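Local coordinates for protein D-alanyl-lipoteichoic acid synthetase (Streptococcus pneumoniae, PDB 3BMA) that probably takes part in the D-alanylation of lipoteichoic acid during cell wall biogenesis, as a membrane-associated DltD-family member related to SGNH hydrolases, at residues Q91-L94 against P95-N99; T283-K287 against S288-P292; N204-H208 against V209-L213; I350-W354 against L355-A359; P155-A158 against M159-L162. The protein carries 1 engineered substitution. One frame throughout, in Å; residues are numbered along the deposited sequence.

Contact 1: residues Q91-L94 against P95-N99; sequences QQML and PQLEN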
loop_
_atom_site.group_PDB
_atom_site.type_symbol
_atom_site.label_atom_id
_atom_site.label_comp_id
_atom_site.label_asym_id
_atom_site.label_seq_id
_atom_site.Cartn_x
_atom_site.Cartn_y
_atom_site.Cartn_z
ATOM N N GLN C 91 8.844 22.401 -10.592
ATOM C CA GLN C 91 8.661 20.966 -10.301
ATOM C C GLN C 91 7.419 20.348 -10.955
ATOM O O GLN C 91 7.348 19.133 -11.130
ATOM C CB GLN C 91 8.611 20.719 -8.785
ATOM C CG GLN C 91 9.770 21.308 -7.974
ATOM C CD GLN C 91 11.133 20.834 -8.442
ATOM O OE1 GLN C 91 11.366 19.639 -8.621
ATOM N NE2 GLN C 91 12.042 21.778 -8.647
ATOM N N GLN C 92 6.454 21.196 -11.307
ATOM C CA GLN C 92 5.235 20.791 -12.006
ATOM C C GLN C 92 5.410 20.684 -13.524
ATOM O O GLN C 92 4.549 20.129 -14.210
ATOM C CB GLN C 92 4.122 21.801 -11.735
ATOM C CG GLN C 92 3.653 21.902 -10.302
ATOM C CD GLN C 92 2.674 23.034 -10.132
ATOM O OE1 GLN C 92 3.064 24.197 -10.086
ATOM N NE2 GLN C 92 1.392 22.706 -10.045
ATOM N N MET C 93 6.503 21.234 -14.046
ATOM C CA MET C 93 6.679 21.367 -15.496
ATOM C C MET C 93 8.095 21.037 -15.983
ATOM O O MET C 93 8.564 21.603 -16.970
ATOM C CB MET C 93 6.250 22.770 -15.966
ATOM C CG MET C 93 6.860 23.923 -15.177
ATOM S SD MET C 93 6.426 25.532 -15.867
ATOM C CE MET C 93 7.185 26.609 -14.674
ATOM N N LEU C 94 8.753 20.102 -15.295
ATOM C CA LEU C 94 10.102 19.635 -15.652
ATOM C C LEU C 94 10.320 19.150 -17.102
ATOM O O LEU C 94 11.316 19.542 -17.714
ATOM C CB LEU C 94 10.611 18.594 -14.638
ATOM C CG LEU C 94 11.641 19.010 -13.579
ATOM C CD1 LEU C 94 11.492 20.454 -13.133
ATOM C CD2 LEU C 94 11.600 18.073 -12.385
ATOM N N PRO C 95 9.409 18.309 -17.660
ATOM C CA PRO C 95 9.626 17.935 -19.065
ATOM C C PRO C 95 9.379 19.079 -20.059
ATOM O O PRO C 95 9.892 19.043 -21.180
ATOM C CB PRO C 95 8.601 16.811 -19.298
ATOM C CG PRO C 95 8.125 16.408 -17.939
ATOM C CD PRO C 95 8.206 17.644 -17.121
ATOM N N GLN C 96 8.607 20.079 -19.634
ATOM C CA GLN C 96 8.282 21.250 -20.452
ATOM C C GLN C 96 9.394 22.301 -20.428
ATOM O O GLN C 96 9.378 23.253 -21.214
ATOM C CB GLN C 96 6.962 21.878 -19.987
ATOM C CG GLN C 96 5.698 21.158 -20.461
ATOM C CD GLN C 96 5.458 19.825 -19.771
ATOM O OE1 GLN C 96 5.221 18.812 -20.429
ATOM N NE2 GLN C 96 5.523 19.818 -18.444
ATOM N N LEU C 97 10.351 22.124 -19.518
ATOM C CA LEU C 97 11.498 23.023 -19.398
ATOM C C LEU C 97 12.769 22.430 -19.999
ATOM O O LEU C 97 13.686 23.171 -20.342
ATOM C CB LEU C 97 11.752 23.390 -17.933
ATOM C CG LEU C 97 10.694 24.185 -17.162
ATOM C CD1 LEU C 97 11.175 24.381 -15.743
ATOM C CD2 LEU C 97 10.375 25.521 -17.815
ATOM N N GLU C 98 12.803 21.100 -20.110
ATOM C CA GLU C 98 13.944 20.338 -20.635
ATOM C C GLU C 98 14.403 20.819 -22.016
ATOM O O GLU C 98 13.601 20.865 -22.957
ATOM C CB GLU C 98 13.596 18.844 -20.681
ATOM C CG GLU C 98 14.782 17.902 -20.907
ATOM C CD GLU C 98 15.534 17.554 -19.628
ATOM O OE1 GLU C 98 14.966 17.723 -18.526
ATOM O OE2 GLU C 98 16.697 17.099 -19.727
ATOM N N ASN C 99 15.687 21.183 -22.098
ATOM C CA ASN C 99 16.360 21.717 -23.305
ATOM C C ASN C 99 15.692 22.950 -23.921
ATOM O O ASN C 99 15.553 23.045 -25.145
ATOM C CB ASN C 99 16.557 20.637 -24.388
ATOM C CG ASN C 99 17.099 19.332 -23.838
ATOM O OD1 ASN C 99 16.415 18.310 -23.877
ATOM N ND2 ASN C 99 18.334 19.351 -23.339
HETATM O O HOH W 1 4.576 18.218 -16.206
#
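Gln-92 reaches Gln-96 through a water. The water donates to Gln-92 O at 2.8 Å and accepts from Gln-96 NE2 at 2.9 Å. The Gln-96 chain bends at its second torsion (chi2 72°), which folds its amide back toward Met-93. The Gln-92 side chain turns the other way, to Lys-32 and Asp-128. Next comes Met-93. Its O accepts a weak bond from Gln-96 N, 3.1 Å away. The CG of Leu-97 packs 3.4 Å from the same Met-93 O. Met-93 CG also faces Leu-97 CG, at 4.3 Å. Leu-94 closes the segment, and its carbonyl accepts from two N-H groups, one weakly. Leu-97 N bonds to Leu-94 O at 3.3 Å from well above the carbonyl plane, and Glu-98 N adds the weak bond. Pro-95 suits the first turn, where a backbone N has no helical acceptor and needs no hydrogen. The result is a short, weakly bonded helical turn between helix 83-90 and strand 101-105 of the parallel sheet. Helix 29-36 packs on Met-93 and Gln-96, strand 43-47 on Met-93 and Leu-97, and helix 127-136 on Leu-94.

Contact 2: residues T283-K287 against S288-P292; sequences TQFSK and SKVNP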
loop_
_atom_site.group_PDB
_atom_site.type_symbol
_atom_site.label_atom_id
_atom_site.label_comp_id
_atom_site.label_asym_id
_atom_site.label_seq_id
_atom_site.Cartn_x
_atom_site.Cartn_y
_atom_site.Cartn_z
ATOM N N THR C 283 20.422 25.413 -10.176
ATOM C CA THR C 283 20.610 23.959 -10.156
ATOM C C THR C 283 19.583 23.255 -11.035
ATOM O O THR C 283 19.932 22.345 -11.793
ATOM C CB THR C 283 20.533 23.394 -8.719
ATOM O OG1 THR C 283 21.442 24.112 -7.878
ATOM C CG2 THR C 283 20.896 21.919 -8.687
ATOM N N GLN C 284 18.327 23.694 -10.948
ATOM C CA GLN C 284 17.263 23.147 -11.784
ATOM C C GLN C 284 17.503 23.453 -13.263
ATOM O O GLN C 284 17.264 22.602 -14.123
ATOM C CB GLN C 284 15.887 23.657 -11.342
ATOM C CG GLN C 284 14.732 22.807 -11.866
ATOM C CD GLN C 284 14.916 21.328 -11.559
ATOM O OE1 GLN C 284 14.969 20.923 -10.396
ATOM N NE2 GLN C 284 15.018 20.517 -12.603
ATOM N N PHE C 285 18.000 24.658 -13.540
ATOM C CA PHE C 285 18.377 25.067 -14.895
ATOM C C PHE C 285 19.501 24.202 -15.473
ATOM O O PHE C 285 19.513 23.907 -16.667
ATOM C CB PHE C 285 18.789 26.545 -14.921
ATOM C CG PHE C 285 17.631 27.516 -14.863
ATOM C CD1 PHE C 285 16.304 27.073 -14.906
ATOM C CD2 PHE C 285 17.872 28.886 -14.809
ATOM C CE1 PHE C 285 15.247 27.979 -14.878
ATOM C CE2 PHE C 285 16.818 29.800 -14.780
ATOM C CZ PHE C 285 15.506 29.347 -14.808
ATOM N N SER C 286 20.432 23.795 -14.615
ATOM C CA SER C 286 21.539 22.933 -15.010
ATOM C C SER C 286 21.092 21.496 -15.269
ATOM O O SER C 286 21.515 20.880 -16.249
ATOM C CB SER C 286 22.643 22.971 -13.948
ATOM O OG SER C 286 23.710 22.092 -14.266
ATOM N N LYS C 287 20.245 20.972 -14.381
ATOM C CA LYS C 287 19.717 19.611 -14.492
ATOM C C LYS C 287 18.811 19.448 -15.708
ATOM O O LYS C 287 18.849 18.415 -16.378
ATOM C CB LYS C 287 18.927 19.239 -13.238
ATOM C CG LYS C 287 19.757 18.965 -11.996
ATOM C CD LYS C 287 18.841 18.873 -10.788
ATOM C CE LYS C 287 19.583 18.417 -9.554
ATOM N NZ LYS C 287 18.645 18.166 -8.427
ATOM N N SER C 288 18.006 20.473 -15.986
ATOM C CA SER C 288 17.036 20.440 -17.082
ATOM C C SER C 288 17.622 20.928 -18.402
ATOM O O SER C 288 16.954 20.864 -19.435
ATOM C CB SER C 288 15.796 21.271 -16.734
ATOM O OG SER C 288 15.319 20.980 -15.434
ATOM N N LYS C 289 18.867 21.405 -18.351
ATOM C CA LYS C 289 19.586 21.977 -19.500
ATOM C C LYS C 289 18.842 23.149 -20.140
ATOM O O LYS C 289 18.751 23.229 -21.369
ATOM C CB LYS C 289 19.916 20.914 -20.571
ATOM C CG LYS C 289 20.667 19.689 -20.075
ATOM C CD LYS C 289 21.112 18.830 -21.246
ATOM C CE LYS C 289 21.542 17.446 -20.789
ATOM N NZ LYS C 289 20.381 16.617 -20.340
ATOM N N VAL C 290 18.295 24.046 -19.319
ATOM C CA VAL C 290 17.622 25.221 -19.883
ATOM C C VAL C 290 18.638 26.332 -20.162
ATOM O O VAL C 290 19.671 26.421 -19.492
ATOM C CB VAL C 290 16.364 25.731 -19.060
ATOM C CG1 VAL C 290 15.778 24.646 -18.174
ATOM C CG2 VAL C 290 16.664 26.974 -18.255
ATOM N N ASN C 291 18.356 27.137 -21.181
ATOM C CA ASN C 291 19.200 28.272 -21.540
ATOM C C ASN C 291 18.474 29.567 -21.197
ATOM O O ASN C 291 17.699 30.083 -22.000
ATOM C CB ASN C 291 19.572 28.219 -23.026
ATOM C CG ASN C 291 20.630 29.243 -23.414
ATOM O OD1 ASN C 291 21.359 29.772 -22.568
ATOM N ND2 ASN C 291 20.723 29.521 -24.708
ATOM N N PRO C 292 18.718 30.092 -19.986
ATOM C CA PRO C 292 18.034 31.278 -19.505
ATOM C C PRO C 292 18.717 32.580 -19.901
ATOM O O PRO C 292 19.948 32.638 -19.998
ATOM C CB PRO C 292 18.103 31.112 -17.986
ATOM C CG PRO C 292 19.333 30.318 -17.750
ATOM C CD PRO C 292 19.669 29.569 -18.988
#
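Phe-285 and Val-290 meet in a Schellman motif, which ends helix 274-287 and turns the chain into strand 291-296 of the parallel sheet. Val-290 CG2 lies over one face of the Phe-285 ring, 3.7 Å from its centroid, in a CH-pi contact. Pro-292 CG approaches CD2 of the same ring obliquely, at 3.6 Å. Val-102 of strand 101-105 and Met-90 of helix 83-90 also pack on the Phe-285 side chain. The backbone sets up this apolar contact. Val-290 N bonds to Phe-285 O at 2.9 Å, in the carbonyl plane. Lys-289 N makes a weaker bond to Ser-286 O. Lys-289, first to leave the helix, has positive phi (57°), as usual in this motif. Ser-288, just before it, bonds three times to Gln-284, one turn earlier. Ser-288 N and OG donate to Gln-284 O from opposite faces of its carbonyl plane. The bend in the Gln-284 chain (chi2 52°) brings its amide round: NE2 donates to Ser-288 OG at 2.9 Å, within the amide plane.

Contact 3: residues N204-H208 against V209-L213; sequences NYDKH and VAKYL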
loop_
_atom_site.group_PDB
_atom_site.type_symbol
_atom_site.label_atom_id
_atom_site.label_comp_id
_atom_site.label_asym_id
_atom_site.label_seq_id
_atom_site.Cartn_x
_atom_site.Cartn_y
_atom_site.Cartn_z
ATOM N N ASN C 204 -9.451 39.906 -19.186
ATOM C CA ASN C 204 -8.023 40.061 -18.920
ATOM C C ASN C 204 -7.139 40.095 -20.175
ATOM O O ASN C 204 -6.081 40.724 -20.165
ATOM C CB ASN C 204 -7.548 38.966 -17.960
ATOM C CG ASN C 204 -6.393 39.414 -17.088
ATOM O OD1 ASN C 204 -5.265 39.562 -17.555
ATOM N ND2 ASN C 204 -6.670 39.619 -15.805
ATOM N N TYR C 205 -7.571 39.425 -21.244
ATOM C CA TYR C 205 -6.836 39.434 -22.515
ATOM C C TYR C 205 -7.008 40.758 -23.250
ATOM O O TYR C 205 -6.045 41.291 -23.800
ATOM C CB TYR C 205 -7.265 38.278 -23.434
ATOM C CG TYR C 205 -6.335 38.062 -24.616
ATOM C CD1 TYR C 205 -5.242 37.211 -24.511
ATOM C CD2 TYR C 205 -6.548 38.711 -25.837
ATOM C CE1 TYR C 205 -4.376 37.012 -25.578
ATOM C CE2 TYR C 205 -5.686 38.520 -26.913
ATOM C CZ TYR C 205 -4.603 37.666 -26.774
ATOM O OH TYR C 205 -3.740 37.456 -27.824
ATOM N N ASP C 206 -8.238 41.266 -23.273
ATOM C CA ASP C 206 -8.560 42.487 -24.004
ATOM C C ASP C 206 -7.945 43.736 -23.387
ATOM O O ASP C 206 -7.314 44.519 -24.092
ATOM C CB ASP C 206 -10.072 42.647 -24.168
ATOM C CG ASP C 206 -10.604 41.940 -25.403
ATOM O OD1 ASP C 206 -11.445 42.539 -26.108
ATOM O OD2 ASP C 206 -10.176 40.795 -25.676
ATOM N N LYS C 207 -8.105 43.895 -22.072
ATOM C CA LYS C 207 -7.588 45.060 -21.345
ATOM C C LYS C 207 -6.057 45.135 -21.279
ATOM O O LYS C 207 -5.496 46.215 -21.076
ATOM C CB LYS C 207 -8.172 45.114 -19.930
ATOM C CG LYS C 207 -9.599 45.638 -19.862
ATOM C CD LYS C 207 -10.066 45.780 -18.420
ATOM C CE LYS C 207 -11.495 46.299 -18.351
ATOM N NZ LYS C 207 -11.972 46.427 -16.946
ATOM N N HIS C 208 -5.391 43.997 -21.459
ATOM C CA HIS C 208 -3.936 43.932 -21.351
ATOM C C HIS C 208 -3.198 43.769 -22.683
ATOM O O HIS C 208 -2.123 44.342 -22.863
ATOM C CB HIS C 208 -3.520 42.828 -20.377
ATOM C CG HIS C 208 -3.882 43.109 -18.949
ATOM N ND1 HIS C 208 -4.317 42.129 -18.086
ATOM C CD2 HIS C 208 -3.871 44.261 -18.235
ATOM C CE1 HIS C 208 -4.557 42.662 -16.901
ATOM N NE2 HIS C 208 -4.295 43.955 -16.965
ATOM N N VAL C 209 -3.765 42.994 -23.605
ATOM C CA VAL C 209 -3.098 42.702 -24.880
ATOM C C VAL C 209 -3.792 43.335 -26.092
ATOM O O VAL C 209 -3.158 44.081 -26.841
ATOM C CB VAL C 209 -2.880 41.173 -25.093
ATOM C CG1 VAL C 209 -2.360 40.869 -26.498
ATOM C CG2 VAL C 209 -1.911 40.632 -24.064
ATOM N N ALA C 210 -5.084 43.052 -26.263
ATOM C CA ALA C 210 -5.833 43.444 -27.469
ATOM C C ALA C 210 -6.016 44.953 -27.670
ATOM O O ALA C 210 -6.143 45.415 -28.809
ATOM C CB ALA C 210 -7.182 42.731 -27.521
ATOM N N LYS C 211 -6.027 45.712 -26.575
ATOM C CA LYS C 211 -6.199 47.166 -26.643
ATOM C C LYS C 211 -4.945 47.911 -27.109
ATOM O O LYS C 211 -5.045 48.992 -27.696
ATOM C CB LYS C 211 -6.695 47.735 -25.303
ATOM C CG LYS C 211 -8.176 47.459 -24.962
ATOM C CD LYS C 211 -9.177 48.350 -25.713
ATOM C CE LYS C 211 -9.848 47.628 -26.883
ATOM N NZ LYS C 211 -10.668 46.456 -26.460
ATOM N N TYR C 212 -3.774 47.332 -26.853
ATOM C CA TYR C 212 -2.500 47.937 -27.257
ATOM C C TYR C 212 -2.053 47.535 -28.672
ATOM O O TYR C 212 -1.026 48.014 -29.164
ATOM C CB TYR C 212 -1.398 47.616 -26.240
ATOM C CG TYR C 212 -1.591 48.255 -24.882
ATOM C CD1 TYR C 212 -1.276 49.594 -24.670
ATOM C CD2 TYR C 212 -2.078 47.514 -23.806
ATOM C CE1 TYR C 212 -1.451 50.186 -23.424
ATOM C CE2 TYR C 212 -2.253 48.095 -22.550
ATOM C CZ TYR C 212 -1.936 49.431 -22.367
ATOM O OH TYR C 212 -2.107 50.016 -21.132
ATOM N N LEU C 213 -2.824 46.663 -29.318
ATOM C CA LEU C 213 -2.514 46.211 -30.674
ATOM C C LEU C 213 -2.869 47.263 -31.723
ATOM O O LEU C 213 -2.220 47.350 -32.764
ATOM C CB LEU C 213 -3.228 44.890 -30.992
ATOM C CG LEU C 213 -2.921 43.639 -30.158
ATOM C CD1 LEU C 213 -3.776 42.465 -30.615
ATOM C CD2 LEU C 213 -1.447 43.270 -30.193
#
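Tyr-205 O is gripped by two backbone N-H groups. Val-209 N bonds to it at 2.9 Å, and Ala-210 N bonds to the same Tyr-205 O at 3.2 Å. The two donors come from opposite faces of the carbonyl plane. One bond is the usual alpha-helical step of four residues. The other spans five, as in a pi-type turn. Lys-211 N repeats the five-residue step with a weak bond to Asp-206 O. The turn widens helix 202-210 near its end. Tyr-205 meets Val-209, four residues on. Tyr-205 CG lies anti to its nitrogen (chi1 -167°), which turns the ring so that one face meets Val-209. Val-209 CB stands over the ring centre, 4.2 Å from the centroid and 10° off the normal. Val-209 CG1 reaches the phenol end, 3.9 Å from Tyr-205 CZ. Further on, Lys-211 CG presses on Asp-206 O at 3.2 Å. The edge of the Tyr-212 ring meets a carbonyl, with CD2 at 3.3 Å from His-208 O. His-208 stacks on Phe-55, while Tyr-205 and Tyr-212 lean on helix 60-66. Asp-206 OD1 and Lys-211 NZ stay 4.0 Å apart, beyond a salt bridge. Their attraction is likely modest. The turn probably relies more on its backbone bonds and the Tyr-205/Val-209 contact than on this charge pair.

Contact 4: residues I350-W354 against L355-A359; sequences IHLGW and LGWLA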
loop_
_atom_site.group_PDB
_atom_site.type_symbol
_atom_site.label_atom_id
_atom_site.label_comp_id
_atom_site.label_asym_id
_atom_site.label_seq_id
_atom_site.Cartn_x
_atom_site.Cartn_y
_atom_site.Cartn_z
ATOM N N ILE C 350 10.375 50.207 -9.040
ATOM C CA ILE C 350 11.207 49.011 -9.180
ATOM C C ILE C 350 10.964 48.206 -10.460
ATOM O O ILE C 350 11.767 47.335 -10.806
ATOM C CB ILE C 350 11.066 48.066 -7.948
ATOM C CG1 ILE C 350 9.587 47.826 -7.609
ATOM C CG2 ILE C 350 11.853 48.614 -6.746
ATOM C CD1 ILE C 350 9.342 46.688 -6.638
ATOM N N HIS C 351 9.871 48.502 -11.160
ATOM C CA HIS C 351 9.472 47.712 -12.326
ATOM C C HIS C 351 9.778 48.376 -13.655
ATOM O O HIS C 351 9.551 49.577 -13.824
ATOM C CB HIS C 351 7.984 47.354 -12.267
ATOM C CG HIS C 351 7.610 46.534 -11.073
ATOM N ND1 HIS C 351 6.583 46.883 -10.223
ATOM C CD2 HIS C 351 8.141 45.392 -10.575
ATOM C CE1 HIS C 351 6.492 45.986 -9.258
ATOM N NE2 HIS C 351 7.426 45.071 -9.449
ATOM N N LEU C 352 10.291 47.569 -14.585
ATOM C CA LEU C 352 10.466 47.960 -15.983
ATOM C C LEU C 352 9.125 48.302 -16.601
ATOM O O LEU C 352 8.108 47.679 -16.291
ATOM C CB LEU C 352 11.101 46.821 -16.789
ATOM C CG LEU C 352 12.564 46.855 -17.243
ATOM C CD1 LEU C 352 13.527 47.084 -16.096
ATOM C CD2 LEU C 352 12.908 45.556 -17.961
ATOM N N GLY C 353 9.135 49.298 -17.475
ATOM C CA GLY C 353 7.949 49.686 -18.213
ATOM C C GLY C 353 8.306 50.631 -19.336
ATOM O O GLY C 353 9.419 51.170 -19.376
ATOM N N TRP C 354 7.347 50.814 -20.241
ATOM C CA TRP C 354 7.431 51.757 -21.358
ATOM C C TRP C 354 8.676 51.582 -22.234
ATOM O O TRP C 354 8.796 50.586 -22.947
ATOM C CB TRP C 354 7.267 53.209 -20.874
ATOM C CG TRP C 354 5.871 53.565 -20.413
ATOM C CD1 TRP C 354 4.708 53.418 -21.118
ATOM C CD2 TRP C 354 5.504 54.159 -19.160
ATOM N NE1 TRP C 354 3.640 53.870 -20.378
ATOM C CE2 TRP C 354 4.099 54.332 -19.172
ATOM C CE3 TRP C 354 6.227 54.562 -18.024
ATOM C CZ2 TRP C 354 3.401 54.883 -18.095
ATOM C CZ3 TRP C 354 5.532 55.112 -16.951
ATOM C CH2 TRP C 354 4.131 55.268 -16.998
ATOM N N LEU C 355 9.595 52.542 -22.174
ATOM C CA LEU C 355 10.832 52.493 -22.958
ATOM C C LEU C 355 11.805 51.437 -22.433
ATOM O O LEU C 355 12.649 50.941 -23.178
ATOM C CB LEU C 355 11.500 53.876 -23.015
ATOM C CG LEU C 355 11.274 54.801 -24.222
ATOM C CD1 LEU C 355 9.804 55.017 -24.570
ATOM C CD2 LEU C 355 11.963 56.144 -23.993
ATOM N N GLY C 356 11.666 51.087 -21.154
ATOM C CA GLY C 356 12.451 50.013 -20.540
ATOM C C GLY C 356 12.126 48.635 -21.091
ATOM O O GLY C 356 12.968 47.740 -21.065
ATOM N N TRP C 357 10.900 48.469 -21.585
ATOM C CA TRP C 357 10.495 47.251 -22.279
ATOM C C TRP C 357 11.167 47.110 -23.641
ATOM O O TRP C 357 11.377 45.994 -24.127
ATOM C CB TRP C 357 8.980 47.209 -22.472
ATOM C CG TRP C 357 8.155 46.748 -21.283
ATOM C CD1 TRP C 357 6.990 47.306 -20.848
ATOM C CD2 TRP C 357 8.413 45.632 -20.405
ATOM N NE1 TRP C 357 6.510 46.624 -19.759
ATOM C CE2 TRP C 357 7.362 45.594 -19.464
ATOM C CE3 TRP C 357 9.429 44.669 -20.320
ATOM C CZ2 TRP C 357 7.297 44.634 -18.450
ATOM C CZ3 TRP C 357 9.362 43.713 -19.310
ATOM C CH2 TRP C 357 8.302 43.704 -18.391
ATOM N N LEU C 358 11.486 48.247 -24.256
ATOM C CA LEU C 358 12.117 48.272 -25.572
ATOM C C LEU C 358 13.584 47.883 -25.501
ATOM O O LEU C 358 14.098 47.220 -26.406
ATOM C CB LEU C 358 11.948 49.642 -26.224
ATOM C CG LEU C 358 10.533 49.969 -26.709
ATOM C CD1 LEU C 358 10.492 51.379 -27.246
ATOM C CD2 LEU C 358 10.060 48.973 -27.769
ATOM N N ALA C 359 14.245 48.292 -24.419
ATOM C CA ALA C 359 15.613 47.873 -24.129
ATOM C C ALA C 359 15.645 46.389 -23.778
ATOM O O ALA C 359 16.561 45.670 -24.184
ATOM C CB ALA C 359 16.189 48.700 -22.991
#
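A type II' beta turn, from Gly-353 to Gly-356, leads into helix 355-369. Gly-356 N closes it with a bond to Gly-353 O at 2.9 Å. Trp-357 N follows with a bond to Trp-354 O at 3.3 Å. Trp-354 has positive phi (54°), which redirects the chain from loop to helix. The Trp-357 indole then folds back over that loop. Gly-353 CA sits over the face of its five-membered ring, 4.0 Å from the centroid, as a CH-pi contact. Leu-352 O lies 3.6 Å above the indole plane, toward the rim. Leu-352 CD2 touches the far ring at Trp-357 CZ3, 4.2 Å away. His-59 and Phe-360 each meet Trp-357 edge-to-face. Trp-354 is held from outside: its backbone N bonds to Asp-56, its NE1 to Asp-232, and its ring takes a cation-pi contact from Lys-347. Just upstream, Asp-348 OD1 accepts from the backbone N of Ile-350 and of His-351, and His-351 touches Ser-50. The spacing of Asp-348 and His-351 is consistent with the Asp-X-X-His block of SGNH hydrolases, which supplies the Asp and His of their triad; by that analogy this loop is probably part of the active site.

Contact 5: residues P155-A158 against M159-L162; sequences PNVA and MKDL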
loop_
_atom_site.group_PDB
_atom_site.type_symbol
_atom_site.label_atom_id
_atom_site.label_comp_id
_atom_site.label_asym_id
_atom_site.label_seq_id
_atom_site.Cartn_x
_atom_site.Cartn_y
_atom_site.Cartn_z
ATOM N N PRO C 155 5.980 25.298 9.452
ATOM C CA PRO C 155 6.461 24.392 10.507
ATOM C C PRO C 155 5.602 23.132 10.669
ATOM O O PRO C 155 6.130 22.063 10.982
ATOM C CB PRO C 155 6.403 25.258 11.770
ATOM C CG PRO C 155 6.457 26.661 11.270
ATOM C CD PRO C 155 5.693 26.643 9.982
ATOM N N ASN C 156 4.295 23.265 10.445
ATOM C CA ASN C 156 3.389 22.120 10.411
ATOM C C ASN C 156 2.876 21.841 8.995
ATOM O O ASN C 156 1.672 21.876 8.739
ATOM C CB ASN C 156 2.226 22.319 11.391
ATOM C CG ASN C 156 2.632 22.092 12.836
ATOM O OD1 ASN C 156 3.548 21.321 13.129
ATOM N ND2 ASN C 156 1.937 22.756 13.751
ATOM N N VAL C 157 3.807 21.560 8.088
ATOM C CA VAL C 157 3.503 21.274 6.682
ATOM C C VAL C 157 2.841 19.892 6.524
ATOM O O VAL C 157 2.986 19.024 7.388
ATOM C CB VAL C 157 4.801 21.415 5.796
ATOM C CG1 VAL C 157 5.797 20.271 6.036
ATOM C CG2 VAL C 157 4.475 21.573 4.315
ATOM N N ALA C 158 2.088 19.716 5.441
ATOM C CA ALA C 158 1.581 18.409 5.046
ATOM C C ALA C 158 2.754 17.516 4.661
ATOM O O ALA C 158 3.723 17.988 4.057
ATOM C CB ALA C 158 0.609 18.544 3.886
ATOM N N MET C 159 2.657 16.238 5.027
ATOM C CA MET C 159 3.743 15.253 4.883
ATOM C C MET C 159 5.047 15.722 5.543
ATOM O O MET C 159 6.131 15.623 4.958
ATOM C CB MET C 159 3.945 14.847 3.416
ATOM C CG MET C 159 2.794 14.025 2.855
ATOM S SD MET C 159 2.834 13.919 1.065
ATOM C CE MET C 159 2.385 15.588 0.628
ATOM N N LYS C 160 4.904 16.223 6.770
ATOM C CA LYS C 160 5.994 16.749 7.593
ATOM C C LYS C 160 7.117 15.735 7.823
ATOM O O LYS C 160 8.289 16.108 7.855
ATOM C CB LYS C 160 5.425 17.233 8.933
ATOM C CG LYS C 160 6.366 18.072 9.789
ATOM C CD LYS C 160 5.642 18.603 11.020
ATOM C CE LYS C 160 6.612 18.975 12.134
ATOM N NZ LYS C 160 5.904 19.515 13.328
ATOM N N ASP C 161 6.752 14.459 7.961
ATOM C CA ASP C 161 7.712 13.368 8.163
ATOM C C ASP C 161 8.677 13.199 6.981
ATOM O O ASP C 161 9.856 12.890 7.170
ATOM C CB ASP C 161 6.974 12.047 8.448
ATOM C CG ASP C 161 6.070 11.608 7.290
ATOM O OD1 ASP C 161 6.363 10.561 6.673
ATOM O OD2 ASP C 161 5.078 12.311 6.985
ATOM N N LEU C 162 8.163 13.429 5.775
ATOM C CA LEU C 162 8.917 13.238 4.542
ATOM C C LEU C 162 9.832 14.426 4.266
ATOM O O LEU C 162 10.959 14.251 3.803
ATOM C CB LEU C 162 7.961 13.001 3.366
ATOM C CG LEU C 162 7.091 11.740 3.446
ATOM C CD1 LEU C 162 5.957 11.777 2.436
ATOM C CD2 LEU C 162 7.921 10.497 3.251
#
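Lys-160 and Asn-156 cross at an angle, with the lysine stretched out over the turn. Lys-160 CG is anti to its backbone nitrogen (chi1 -168°) and the rest of the chain is extended. This carries the ammonium group back to the asparagine amide. Lys-160 NZ donates to Asn-156 OD1 at 3.0 Å, nearly head-on to the carbonyl (170°). On the way the chain passes the backbone. Lys-160 CE lies 3.3 Å from Pro-155 O, and Lys-160 CB lies 3.4 Å from Val-157 O. Val-157 adds its CG1 branch alongside the start of the lysine, 3.9 Å from Lys-160 CA. Lys-160 NZ has a second partner, a salt bridge to Glu-171 of a neighbouring subunit, which probably steadies the ammonium charge. Met-159 holds the N-cap position with positive phi (54°). Its O accepts from Leu-162 N at 3.1 Å, which starts helix 160-167. Its side chain turns away from the lysine and bends at the sulfur. Phe-194 and Phe-186 of another neighbouring subunit pack on Ala-158 and Met-159. The turn thus joins helix 141-153, where Leu-151 backs Val-157 and Lys-160, to helix 160-167, while helix 127-136 packs on Met-159 through Leu-130, Thr-131 and Leu-134, and helix 174-194 packs on Leu-162.

Contacts 2 and 4 are buried, contacts 1 and 5 partly so, and contact 3 lies at the surface. Contacts 1 and 2 touch: Asn-99 N probably bonds to Ser-288 O. They lead into the neighbouring parallel strands 101-105 and 291-296. Contact 4 starts a helix on the opposite side of the chain's centre from contact 1, and about 7 Å (nearest atoms) from contact 3. Contact 5 lies farthest from the chain's centre and meets two other subunits; contact 2 touches another subunit at Lys-289 alone. Chemistry follows place: ring contacts in the buried 2 and 4, a water and weak bonds in the partly buried 1, backbone bonds in the surface 3, and an intersubunit charge pair in 5.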